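Local coordinates for protein LigF (Sphingobium sp. SYK-6, PDB 4XT0), which cleaves beta-aryl ether bonds in lignin stereospecifically, as a beta-etherase of the glutathione S-transferase superfamily that binds glutathione, at residues 41-54 and 138-152. Sequence-based numbering, arbitrary orientation.
Sequences FEQHSDWFKKINPR and HINKNVPIPEQQLKW. With GSH (glutathione), chain B.
The two backbones come nearest at H44 and N142, CA atoms 5.9 Å apart, and again at R54 and P144, where the thioredoxin-fold N-terminal domain of this glutathione S-transferase meets its helical C-terminal domain. The glycine end of glutathione is held in this seam. H44 sits at the middle: ND1 shares a hydrogen bond of 2.9 Å with NE2 of H138, neither imidazole lying over the other's face, the ring planes turned 41° apart. The other ring nitrogen of H44, NE2, gives a weak bond to the glutathione carboxylate oxygen O31. V143 CG2 lies over one face of the H44 ring, 3.8 Å from its centroid, and Q43 CG lies over the opposite face, offset toward its rim. With an alanine in place of H44, H138 NE2 would probably lose this partner, V143 CG2 the ring it packs on and O31 one weak donor. F41, its CG anti to the carbonyl carbon (chi1 -64°), reaches between H138 and W152, setting CE2 3.5 Å from W152 CH2 over the indole face. Farther along, P144 CG rests against P53 O. Both domains grip O31: Q43 NE2 donates almost straight (177°), and W152 NE1 donates at 3.1 Å to O31, which lies in the indole plane at the ring's edge.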
# COMPACT_ATOMS: atom_id res chain seq x y z
N PHE A 41 -20.61 17.13 -0.45
CA PHE A 41 -20.35 15.83 -1.06
C PHE A 41 -19.99 15.95 -2.54
O PHE A 41 -20.40 15.12 -3.34
CB PHE A 41 -21.56 14.90 -0.91
CG PHE A 41 -21.89 14.55 0.51
CD1 PHE A 41 -22.75 15.34 1.26
CD2 PHE A 41 -21.34 13.42 1.10
CE1 PHE A 41 -23.05 15.01 2.57
CE2 PHE A 41 -21.63 13.09 2.41
CZ PHE A 41 -22.50 13.89 3.15
N GLU A 42 -19.23 16.98 -2.89
CA GLU A 42 -18.89 17.21 -4.29
C GLU A 42 -18.05 16.08 -4.87
O GLU A 42 -18.02 15.89 -6.09
CB GLU A 42 -18.17 18.56 -4.46
CG GLU A 42 -19.13 19.75 -4.44
CD GLU A 42 -18.45 21.09 -4.62
OE1 GLU A 42 -17.20 21.14 -4.72
OE2 GLU A 42 -19.17 22.11 -4.65
N GLN A 43 -17.38 15.30 -4.01
CA GLN A 43 -16.59 14.17 -4.53
C GLN A 43 -17.53 13.11 -5.11
O GLN A 43 -17.08 12.19 -5.80
CB GLN A 43 -15.68 13.56 -3.44
CG GLN A 43 -16.39 12.76 -2.34
CD GLN A 43 -16.89 13.65 -1.20
OE1 GLN A 43 -17.14 14.84 -1.39
NE2 GLN A 43 -17.03 13.07 -0.02
N HIS A 44 -18.83 13.26 -4.84
CA HIS A 44 -19.83 12.32 -5.35
C HIS A 44 -20.69 12.97 -6.43
O HIS A 44 -21.68 12.39 -6.87
CB HIS A 44 -20.72 11.82 -4.22
CG HIS A 44 -19.96 11.13 -3.13
ND1 HIS A 44 -20.40 11.10 -1.82
CD2 HIS A 44 -18.78 10.46 -3.14
CE1 HIS A 44 -19.53 10.44 -1.08
NE2 HIS A 44 -18.54 10.04 -1.86
N SER A 45 -20.32 14.17 -6.84
CA SER A 45 -21.08 14.88 -7.86
C SER A 45 -20.86 14.19 -9.20
O SER A 45 -19.87 13.47 -9.37
CB SER A 45 -20.66 16.35 -7.94
OG SER A 45 -19.33 16.48 -8.42
N ASP A 46 -21.78 14.40 -10.14
CA ASP A 46 -21.64 13.82 -11.47
C ASP A 46 -20.46 14.43 -12.22
O ASP A 46 -19.78 13.74 -12.97
CB ASP A 46 -22.93 14.01 -12.29
CG ASP A 46 -24.09 13.20 -11.75
OD1 ASP A 46 -23.86 12.08 -11.25
OD2 ASP A 46 -25.24 13.70 -11.82
N TRP A 47 -20.20 15.71 -11.99
CA TRP A 47 -19.09 16.36 -12.69
C TRP A 47 -17.74 15.88 -12.17
O TRP A 47 -16.79 15.79 -12.93
CB TRP A 47 -19.19 17.90 -12.61
CG TRP A 47 -18.90 18.54 -11.28
CD1 TRP A 47 -19.82 19.00 -10.37
CD2 TRP A 47 -17.60 18.85 -10.72
NE1 TRP A 47 -19.18 19.55 -9.29
CE2 TRP A 47 -17.82 19.47 -9.47
CE3 TRP A 47 -16.29 18.64 -11.15
CZ2 TRP A 47 -16.77 19.89 -8.65
CZ3 TRP A 47 -15.24 19.05 -10.33
CH2 TRP A 47 -15.49 19.67 -9.09
N PHE A 48 -17.65 15.54 -10.88
CA PHE A 48 -16.35 15.09 -10.38
C PHE A 48 -16.12 13.61 -10.69
O PHE A 48 -14.98 13.21 -10.96
CB PHE A 48 -16.18 15.33 -8.88
CG PHE A 48 -14.85 14.83 -8.37
CD1 PHE A 48 -13.68 15.48 -8.74
CD2 PHE A 48 -14.76 13.69 -7.59
CE1 PHE A 48 -12.42 15.00 -8.32
CE2 PHE A 48 -13.52 13.21 -7.17
CZ PHE A 48 -12.35 13.87 -7.53
N LYS A 49 -17.18 12.80 -10.67
CA LYS A 49 -17.04 11.37 -10.95
C LYS A 49 -16.70 11.14 -12.42
O LYS A 49 -16.21 10.07 -12.80
CB LYS A 49 -18.31 10.62 -10.55
CG LYS A 49 -18.49 10.52 -9.04
CD LYS A 49 -19.65 9.60 -8.62
CE LYS A 49 -21.00 10.19 -8.96
NZ LYS A 49 -22.12 9.37 -8.40
N LYS A 50 -16.94 12.15 -13.24
CA LYS A 50 -16.47 12.16 -14.62
C LYS A 50 -14.93 12.25 -14.67
O LYS A 50 -14.29 11.63 -15.52
CB LYS A 50 -17.12 13.32 -15.37
CG LYS A 50 -16.51 13.67 -16.71
CD LYS A 50 -16.64 15.17 -16.95
CE LYS A 50 -15.76 15.95 -15.96
NZ LYS A 50 -16.46 17.08 -15.29
N ILE A 51 -14.35 13.01 -13.74
CA ILE A 51 -12.89 13.12 -13.62
C ILE A 51 -12.28 11.87 -12.96
O ILE A 51 -11.33 11.28 -13.47
CB ILE A 51 -12.51 14.39 -12.84
CG1 ILE A 51 -12.96 15.63 -13.61
CG2 ILE A 51 -11.02 14.44 -12.57
CD1 ILE A 51 -12.98 16.88 -12.78
N ASN A 52 -12.86 11.47 -11.83
CA ASN A 52 -12.46 10.25 -11.14
C ASN A 52 -13.68 9.41 -10.77
O ASN A 52 -14.39 9.72 -9.81
CB ASN A 52 -11.64 10.59 -9.89
CG ASN A 52 -11.28 9.37 -9.08
OD1 ASN A 52 -11.34 8.24 -9.58
ND2 ASN A 52 -10.89 9.58 -7.83
N PRO A 53 -13.93 8.33 -11.53
CA PRO A 53 -15.13 7.52 -11.28
C PRO A 53 -15.16 6.87 -9.89
O PRO A 53 -16.22 6.43 -9.45
CB PRO A 53 -15.06 6.45 -12.38
CG PRO A 53 -14.22 7.09 -13.46
CD PRO A 53 -13.19 7.87 -12.71
N ARG A 54 -14.02 6.83 -9.19
CA ARG A 54 -13.99 6.27 -7.84
C ARG A 54 -14.71 7.20 -6.85
O ARG A 54 -15.14 6.76 -5.78
CB ARG A 54 -12.55 6.04 -7.38
CG ARG A 54 -11.75 5.03 -8.22
CD ARG A 54 -11.98 3.61 -7.75
NE ARG A 54 -11.51 3.39 -6.38
CZ ARG A 54 -11.61 2.22 -5.74
NH1 ARG A 54 -12.16 1.17 -6.34
NH2 ARG A 54 -11.16 2.10 -4.50
N HIS A 138 -28.45 9.01 -0.80
CA HIS A 138 -27.17 9.47 -1.32
C HIS A 138 -26.15 8.33 -1.34
O HIS A 138 -25.48 8.11 -2.34
CB HIS A 138 -26.64 10.65 -0.51
CG HIS A 138 -25.29 11.12 -0.95
ND1 HIS A 138 -25.07 11.77 -2.15
CD2 HIS A 138 -24.07 11.04 -0.35
CE1 HIS A 138 -23.79 12.06 -2.27
NE2 HIS A 138 -23.16 11.63 -1.19
N ILE A 139 -26.05 7.62 -0.22
CA ILE A 139 -25.09 6.53 -0.08
C ILE A 139 -25.36 5.44 -1.11
O ILE A 139 -24.43 4.92 -1.74
CB ILE A 139 -25.13 5.90 1.33
CG1 ILE A 139 -24.74 6.93 2.39
CG2 ILE A 139 -24.23 4.69 1.41
CD1 ILE A 139 -23.40 7.58 2.14
N ASN A 140 -26.63 5.10 -1.29
CA ASN A 140 -27.01 3.96 -2.11
C ASN A 140 -26.81 4.17 -3.60
O ASN A 140 -26.56 3.21 -4.33
CB ASN A 140 -28.47 3.57 -1.83
CG ASN A 140 -28.62 2.76 -0.56
OD1 ASN A 140 -27.68 2.07 -0.14
ND2 ASN A 140 -29.79 2.84 0.06
N LYS A 141 -26.92 5.41 -4.06
CA LYS A 141 -26.81 5.66 -5.49
C LYS A 141 -25.62 6.53 -5.92
O LYS A 141 -25.37 6.67 -7.12
CB LYS A 141 -28.11 6.28 -6.01
CG LYS A 141 -28.25 7.77 -5.78
CD LYS A 141 -28.81 8.45 -7.02
CE LYS A 141 -29.02 9.94 -6.81
NZ LYS A 141 -29.41 10.61 -8.08
N ASN A 142 -24.88 7.09 -4.97
CA ASN A 142 -23.84 8.05 -5.33
C ASN A 142 -22.44 7.77 -4.78
O ASN A 142 -21.49 8.47 -5.12
CB ASN A 142 -24.28 9.46 -4.91
CG ASN A 142 -25.58 9.87 -5.56
OD1 ASN A 142 -25.86 9.49 -6.69
ND2 ASN A 142 -26.38 10.65 -4.84
N VAL A 143 -22.32 6.74 -3.95
CA VAL A 143 -21.03 6.32 -3.42
C VAL A 143 -20.68 4.93 -3.97
O VAL A 143 -21.14 3.92 -3.43
CB VAL A 143 -21.02 6.30 -1.88
CG1 VAL A 143 -19.63 5.96 -1.35
CG2 VAL A 143 -21.50 7.63 -1.32
N PRO A 144 -19.88 4.89 -5.05
CA PRO A 144 -19.55 3.64 -5.76
C PRO A 144 -18.85 2.60 -4.88
O PRO A 144 -19.07 1.40 -5.04
CB PRO A 144 -18.62 4.11 -6.88
CG PRO A 144 -18.93 5.57 -7.06
CD PRO A 144 -19.28 6.07 -5.70
N ILE A 145 -18.03 3.07 -3.95
CA ILE A 145 -17.10 2.25 -3.18
C ILE A 145 -17.74 1.66 -1.92
O ILE A 145 -18.17 2.40 -1.04
CB ILE A 145 -15.86 3.07 -2.78
CG1 ILE A 145 -15.67 4.27 -3.72
CG2 ILE A 145 -14.63 2.18 -2.73
CD1 ILE A 145 -16.46 5.53 -3.32
N PRO A 146 -17.78 0.32 -1.84
CA PRO A 146 -18.50 -0.41 -0.78
C PRO A 146 -17.93 -0.16 0.61
O PRO A 146 -18.67 0.12 1.55
CB PRO A 146 -18.34 -1.88 -1.18
CG PRO A 146 -17.98 -1.85 -2.63
CD PRO A 146 -17.19 -0.61 -2.82
N GLU A 147 -16.61 -0.27 0.72
CA GLU A 147 -15.91 -0.02 1.97
C GLU A 147 -16.20 1.40 2.49
O GLU A 147 -16.21 1.64 3.70
CB GLU A 147 -14.39 -0.25 1.80
CG GLU A 147 -13.95 -1.73 1.70
CD GLU A 147 -14.30 -2.40 0.37
OE1 GLU A 147 -14.47 -1.68 -0.64
OE2 GLU A 147 -14.41 -3.64 0.33
N GLN A 148 -16.44 2.34 1.56
CA GLN A 148 -16.74 3.73 1.92
C GLN A 148 -18.21 3.92 2.27
O GLN A 148 -18.56 4.81 3.06
CB GLN A 148 -16.35 4.67 0.77
CG GLN A 148 -14.87 4.61 0.38
CD GLN A 148 -13.95 4.91 1.55
OE1 GLN A 148 -13.02 4.15 1.83
NE2 GLN A 148 -14.19 6.04 2.22
N GLN A 149 -19.09 3.10 1.69
CA GLN A 149 -20.50 3.13 2.06
C GLN A 149 -20.64 2.80 3.54
O GLN A 149 -21.41 3.44 4.26
CB GLN A 149 -21.31 2.16 1.21
CG GLN A 149 -21.55 2.64 -0.20
CD GLN A 149 -22.01 1.53 -1.10
OE1 GLN A 149 -21.62 0.38 -0.93
NE2 GLN A 149 -22.86 1.86 -2.08
N LEU A 150 -19.89 1.79 3.98
CA LEU A 150 -19.94 1.33 5.35
C LEU A 150 -19.32 2.36 6.30
O LEU A 150 -19.82 2.60 7.41
CB LEU A 150 -19.23 -0.02 5.48
CG LEU A 150 -19.41 -0.75 6.80
CD1 LEU A 150 -20.87 -0.71 7.24
CD2 LEU A 150 -18.92 -2.18 6.68
N LYS A 151 -18.23 2.99 5.86
CA LYS A 151 -17.58 4.03 6.65
C LYS A 151 -18.51 5.22 6.90
O LYS A 151 -18.58 5.73 8.02
CB LYS A 151 -16.30 4.51 5.96
CG LYS A 151 -15.03 4.16 6.72
CD LYS A 151 -13.81 4.49 5.89
CE LYS A 151 -13.53 3.43 4.84
NZ LYS A 151 -12.84 2.23 5.39
N TRP A 152 -19.23 5.65 5.87
CA TRP A 152 -20.19 6.75 6.01
C TRP A 152 -21.30 6.38 7.00
O TRP A 152 -21.69 7.20 7.84
CB TRP A 152 -20.80 7.13 4.64
CG TRP A 152 -19.96 8.12 3.87
CD1 TRP A 152 -19.24 7.88 2.72
CD2 TRP A 152 -19.71 9.49 4.21
NE1 TRP A 152 -18.58 9.02 2.33
CE2 TRP A 152 -18.85 10.02 3.23
CE3 TRP A 152 -20.14 10.32 5.26
CZ2 TRP A 152 -18.41 11.34 3.26
CZ3 TRP A 152 -19.70 11.64 5.28
CH2 TRP A 152 -18.84 12.14 4.29
N1 GSH B . -6.03 5.37 -1.82
CA1 GSH B . -6.57 6.71 -2.08
C1 GSH B . -5.48 7.77 -2.17
O11 GSH B . -5.60 8.71 -2.93
O12 GSH B . -4.38 7.70 -1.40
CB1 GSH B . -7.54 7.07 -0.94
CG1 GSH B . -8.24 8.38 -1.29
CD1 GSH B . -9.12 8.83 -0.14
OE1 GSH B . -9.32 8.08 0.79
N2 GSH B . -9.66 10.06 -0.17
CA2 GSH B . -10.52 10.53 0.93
C2 GSH B . -11.90 10.81 0.39
O2 GSH B . -12.04 11.08 -0.79
CB2 GSH B . -9.96 11.84 1.50
SG2 GSH B . -8.41 11.59 2.42
N3 GSH B . -13.00 10.78 1.21
CA3 GSH B . -14.32 11.10 0.64
C3 GSH B . -15.24 9.91 0.52
O31 GSH B . -16.43 10.10 0.39
O32 GSH B . -14.77 8.64 0.54